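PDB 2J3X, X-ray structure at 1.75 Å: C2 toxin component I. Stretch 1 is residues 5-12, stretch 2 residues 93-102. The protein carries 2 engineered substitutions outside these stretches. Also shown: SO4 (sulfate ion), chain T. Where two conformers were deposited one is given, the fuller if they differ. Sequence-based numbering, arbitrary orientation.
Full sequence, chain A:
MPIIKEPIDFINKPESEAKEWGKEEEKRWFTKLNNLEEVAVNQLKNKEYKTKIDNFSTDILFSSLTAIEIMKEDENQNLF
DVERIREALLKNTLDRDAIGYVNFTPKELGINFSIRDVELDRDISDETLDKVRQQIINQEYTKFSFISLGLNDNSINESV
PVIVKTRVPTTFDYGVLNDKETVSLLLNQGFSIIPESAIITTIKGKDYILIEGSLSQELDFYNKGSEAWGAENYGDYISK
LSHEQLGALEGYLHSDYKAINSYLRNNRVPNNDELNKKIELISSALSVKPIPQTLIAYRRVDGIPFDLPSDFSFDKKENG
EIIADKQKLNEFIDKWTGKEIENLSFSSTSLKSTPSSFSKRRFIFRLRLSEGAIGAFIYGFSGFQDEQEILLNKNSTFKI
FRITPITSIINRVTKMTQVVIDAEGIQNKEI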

# COMPACT_ATOMS: atom_id res chain seq x y z
N LYS A 5 -4.62 27.93 20.54
CA LYS A 5 -5.03 27.44 19.19
C LYS A 5 -5.66 26.03 19.21
O LYS A 5 -5.02 25.02 19.50
N GLU A 6 -6.95 25.95 18.98
CA GLU A 6 -7.56 24.64 19.06
C GLU A 6 -7.53 24.01 17.65
O GLU A 6 -7.40 24.69 16.67
N PRO A 7 -7.62 22.70 17.60
CA PRO A 7 -7.64 22.01 16.28
C PRO A 7 -8.93 22.31 15.49
O PRO A 7 -9.96 22.74 16.10
N ILE A 8 -8.87 22.14 14.16
CA ILE A 8 -10.07 22.15 13.34
C ILE A 8 -10.89 20.96 13.82
O ILE A 8 -10.39 19.80 13.83
N ASP A 9 -12.10 21.20 14.31
CA ASP A 9 -12.90 20.04 14.77
C ASP A 9 -14.36 20.45 14.71
O ASP A 9 -14.84 21.18 15.59
N PHE A 10 -15.03 19.99 13.66
CA PHE A 10 -16.45 20.29 13.43
C PHE A 10 -17.35 19.17 13.91
O PHE A 10 -18.56 19.22 13.70
N ILE A 11 -16.80 18.19 14.64
CA ILE A 11 -17.67 17.11 15.08
C ILE A 11 -18.62 17.63 16.15
O ILE A 11 -18.16 18.28 17.10
N ASN A 12 -19.91 17.39 15.94
CA ASN A 12 -20.94 17.85 16.87
C ASN A 12 -21.20 19.36 16.83
O ASN A 12 -21.86 19.86 17.70
N THR A 93 -0.95 24.43 3.28
CA THR A 93 -0.57 23.64 4.45
C THR A 93 -1.36 24.02 5.70
O THR A 93 -1.62 25.23 5.93
N LEU A 94 -1.67 23.03 6.54
CA LEU A 94 -2.47 23.27 7.75
C LEU A 94 -1.76 24.20 8.73
O LEU A 94 -0.57 24.02 8.98
N ASP A 95 -2.49 25.15 9.32
CA ASP A 95 -1.88 25.97 10.38
C ASP A 95 -2.32 25.49 11.77
O ASP A 95 -1.82 25.97 12.80
N ARG A 96 -3.21 24.49 11.79
CA ARG A 96 -3.70 23.87 13.02
C ARG A 96 -3.85 22.36 12.72
O ARG A 96 -3.98 21.99 11.55
N ASP A 97 -3.90 21.53 13.76
CA ASP A 97 -4.23 20.10 13.58
C ASP A 97 -5.69 20.01 13.12
O ASP A 97 -6.45 20.96 13.31
N ALA A 98 -6.11 18.87 12.56
CA ALA A 98 -7.50 18.75 12.11
C ALA A 98 -7.93 17.38 12.57
O ALA A 98 -7.18 16.41 12.40
N ILE A 99 -9.13 17.29 13.13
CA ILE A 99 -9.66 16.01 13.60
C ILE A 99 -10.83 15.64 12.68
O ILE A 99 -11.68 16.48 12.38
N GLY A 100 -10.93 14.37 12.29
CA GLY A 100 -12.08 13.98 11.49
C GLY A 100 -11.96 12.49 11.15
O GLY A 100 -11.24 11.77 11.82
N TYR A 101 -12.70 12.06 10.15
CA TYR A 101 -12.91 10.63 9.90
C TYR A 101 -12.28 10.31 8.56
O TYR A 101 -12.66 10.91 7.52
N VAL A 102 -11.34 9.37 8.55
CA VAL A 102 -10.72 9.03 7.26
C VAL A 102 -11.51 7.97 6.49
O VAL A 102 -12.20 7.14 7.06

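The two stretches meet at a single beta bridge, Ile8 with Ala98, and their side chains are arranged around it. Ile8 N donates to Asp97 O at 2.8 Å, and Ile99 N donates to Ile8 O at 2.9 Å, so both backbone polar groups of Ile8 are spent on stretch 2. The approach is close enough for a CA-H...O contact, with Ala98 CA 3.5 Å from Ile8 O.

With its backbone held this way, Ile8 has its CA-to-CB bond sideways to stretch 2, yet more of its surface is covered there than that of any other residue in stretch 1. Its rotamer, m at chi1 and t at chi2, extends CG1 and CD1 along the neighbour, bringing CD1 to 3.8 Å from Leu94 CD2. Leu94, also m and t, points toward stretch 1 and meets that methyl with one of its own. Beside the bridge, Ile8 CB lies 4.0 Å from Ala98 CB; the single methyl of alanine suits so close a backbone pairing, and both residues are buried.

A second apolar group forms around Ile99, which points toward stretch 1. Its m, t conformation sends CD1 to 3.8 Å from Pro7 CG, and the same methyl lies 3.6 Å from Asp9 OD2. The other branch, CG2, faces Ile11, whose CD1 is 4.1 Å away. Ile11 points toward stretch 2 and is again m, t, an extended form that carries CD1 as far as Tyr101, 3.8 Å from CZ. Tyr101 (chi1 m) leaves its backbone sideways, but the end of its side chain comes nearer; its hydroxyl is hydrogen-bonded elsewhere in the structure. Gly100, between Ile99 and Tyr101 in the strand, has no side chain, and Ile11 CD1 passes 4.5 Å from its CA.

Asp9, with chi1 t, turns its carboxylate forward along its own stretch: OD1 accepts from Ile11 N at 3.0 Å, a local link within stretch 1 that accounts for one carboxylate oxygen. A water continues the backbone link beyond the bridge, accepting from Phe10 N and donating to Ile99 O, each at 2.7 Å. The Phe10 ring itself takes no part in the contact.

The polar end belongs to Arg96, which points toward stretch 1. Its chi angles, m, t, p and then 174°, take the long chain past Ile8 and set the guanidinium beside the backbone of Glu6. Here NE and NH2 both donate to Glu6 O, at 2.8 and 3.0 Å, a forked arrangement well suited to a group whose donors lie in one plane. Ile8 N lies over one face of the guanidinium, and Ile8 CG1 is 3.9 Å from NE, so the charged group also covers apolar surface. Its remaining nitrogen, NH1, donates to sulfate O3 at 3.0 Å; the ion, probably from the crystallisation liquor, also approaches Asp95, whose OD1 is 2.5 Å from sulfate O2. The CA-to-CB bond of Glu6, by contrast, points away.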

# COMPACT_ATOMS: atom_id res chain seq x y z
CB LYS A 5 -3.89 27.53 18.16
CG LYS A 5 -2.71 26.57 18.44
CD LYS A 5 -2.12 26.82 19.84
CE LYS A 5 -1.84 25.52 20.60
NZ LYS A 5 -2.00 25.78 22.06
CB GLU A 6 -8.98 24.70 19.66
CG GLU A 6 -9.04 25.20 21.12
CD GLU A 6 -9.01 24.09 22.15
OE1 GLU A 6 -8.70 24.35 23.34
OE2 GLU A 6 -9.31 22.95 21.77
CB PRO A 7 -7.56 20.52 16.65
CG PRO A 7 -8.01 20.43 18.10
CD PRO A 7 -7.69 21.76 18.74
CB ILE A 8 -9.69 22.05 11.87
CG1 ILE A 8 -8.87 23.28 11.45
CG2 ILE A 8 -10.97 21.80 10.96
CD1 ILE A 8 -8.00 23.05 10.21
CB ASP A 9 -12.49 19.61 16.18
CG ASP A 9 -13.22 18.37 16.67
OD1 ASP A 9 -14.22 17.96 16.06
OD2 ASP A 9 -12.81 17.80 17.71
CB PHE A 10 -16.69 20.64 11.96
CG PHE A 10 -16.22 22.00 11.62
CD1 PHE A 10 -16.95 23.12 12.04
CD2 PHE A 10 -15.01 22.20 10.91
CE1 PHE A 10 -16.49 24.43 11.80
CE2 PHE A 10 -14.56 23.55 10.66
CZ PHE A 10 -15.31 24.61 11.10
CB ILE A 11 -16.88 15.89 15.62
CG1 ILE A 11 -16.03 15.32 14.45
CG2 ILE A 11 -17.84 14.84 16.24
CD1 ILE A 11 -14.91 14.33 14.95
CB ASN A 12 -20.69 17.36 18.34
CG ASN A 12 -22.00 17.23 19.13
OD1 ASN A 12 -23.01 16.76 18.58
ND2 ASN A 12 -22.01 17.65 20.40
CB THR A 93 0.92 23.80 4.75
OG1 THR A 93 1.24 25.19 4.89
CG2 THR A 93 1.77 23.24 3.59
CB LEU A 94 -2.75 21.96 8.48
CG LEU A 94 -3.85 21.13 7.77
CD1 LEU A 94 -3.85 19.71 8.35
CD2 LEU A 94 -5.26 21.80 7.89
CB ASP A 95 -2.12 27.47 10.15
CG ASP A 95 -3.60 27.86 10.21
OD1 ASP A 95 -4.48 26.97 10.30
OD2 ASP A 95 -3.88 29.08 10.17
CB ARG A 96 -5.10 24.40 13.37
CG ARG A 96 -5.28 25.91 13.46
CD ARG A 96 -6.70 26.27 13.08
NE ARG A 96 -7.66 25.91 14.13
CZ ARG A 96 -8.97 26.20 14.13
NH1 ARG A 96 -9.55 26.86 13.12
NH2 ARG A 96 -9.70 25.79 15.16
CB ASP A 97 -4.12 19.35 14.89
CG ASP A 97 -2.69 19.14 15.38
OD1 ASP A 97 -1.70 19.56 14.73
OD2 ASP A 97 -2.59 18.49 16.45
CB ALA A 98 -7.60 18.87 10.59
CB ILE A 99 -10.15 16.16 15.03
CG1 ILE A 99 -8.93 16.46 15.95
CG2 ILE A 99 -10.90 14.90 15.52
CD1 ILE A 99 -9.35 16.96 17.28
CB TYR A 101 -14.38 10.34 9.81
CG TYR A 101 -15.15 10.67 11.05
CD1 TYR A 101 -14.81 10.08 12.28
CD2 TYR A 101 -16.22 11.60 11.01
CE1 TYR A 101 -15.57 10.37 13.45
CE2 TYR A 101 -16.97 11.91 12.20
CZ TYR A 101 -16.63 11.30 13.39
OH TYR A 101 -17.33 11.57 14.56
CB VAL A 102 -9.22 8.61 7.41
CG1 VAL A 102 -8.34 9.84 7.67
CG2 VAL A 102 -9.01 7.62 8.56
S SO4 T . -7.89 27.70 9.44
O1 SO4 T . -8.14 28.98 8.78
O2 SO4 T . -6.80 27.91 10.40
O3 SO4 T . -9.10 27.27 10.15
O4 SO4 T . -7.46 26.69 8.46
O HOH W 1 -13.65 18.24 12.09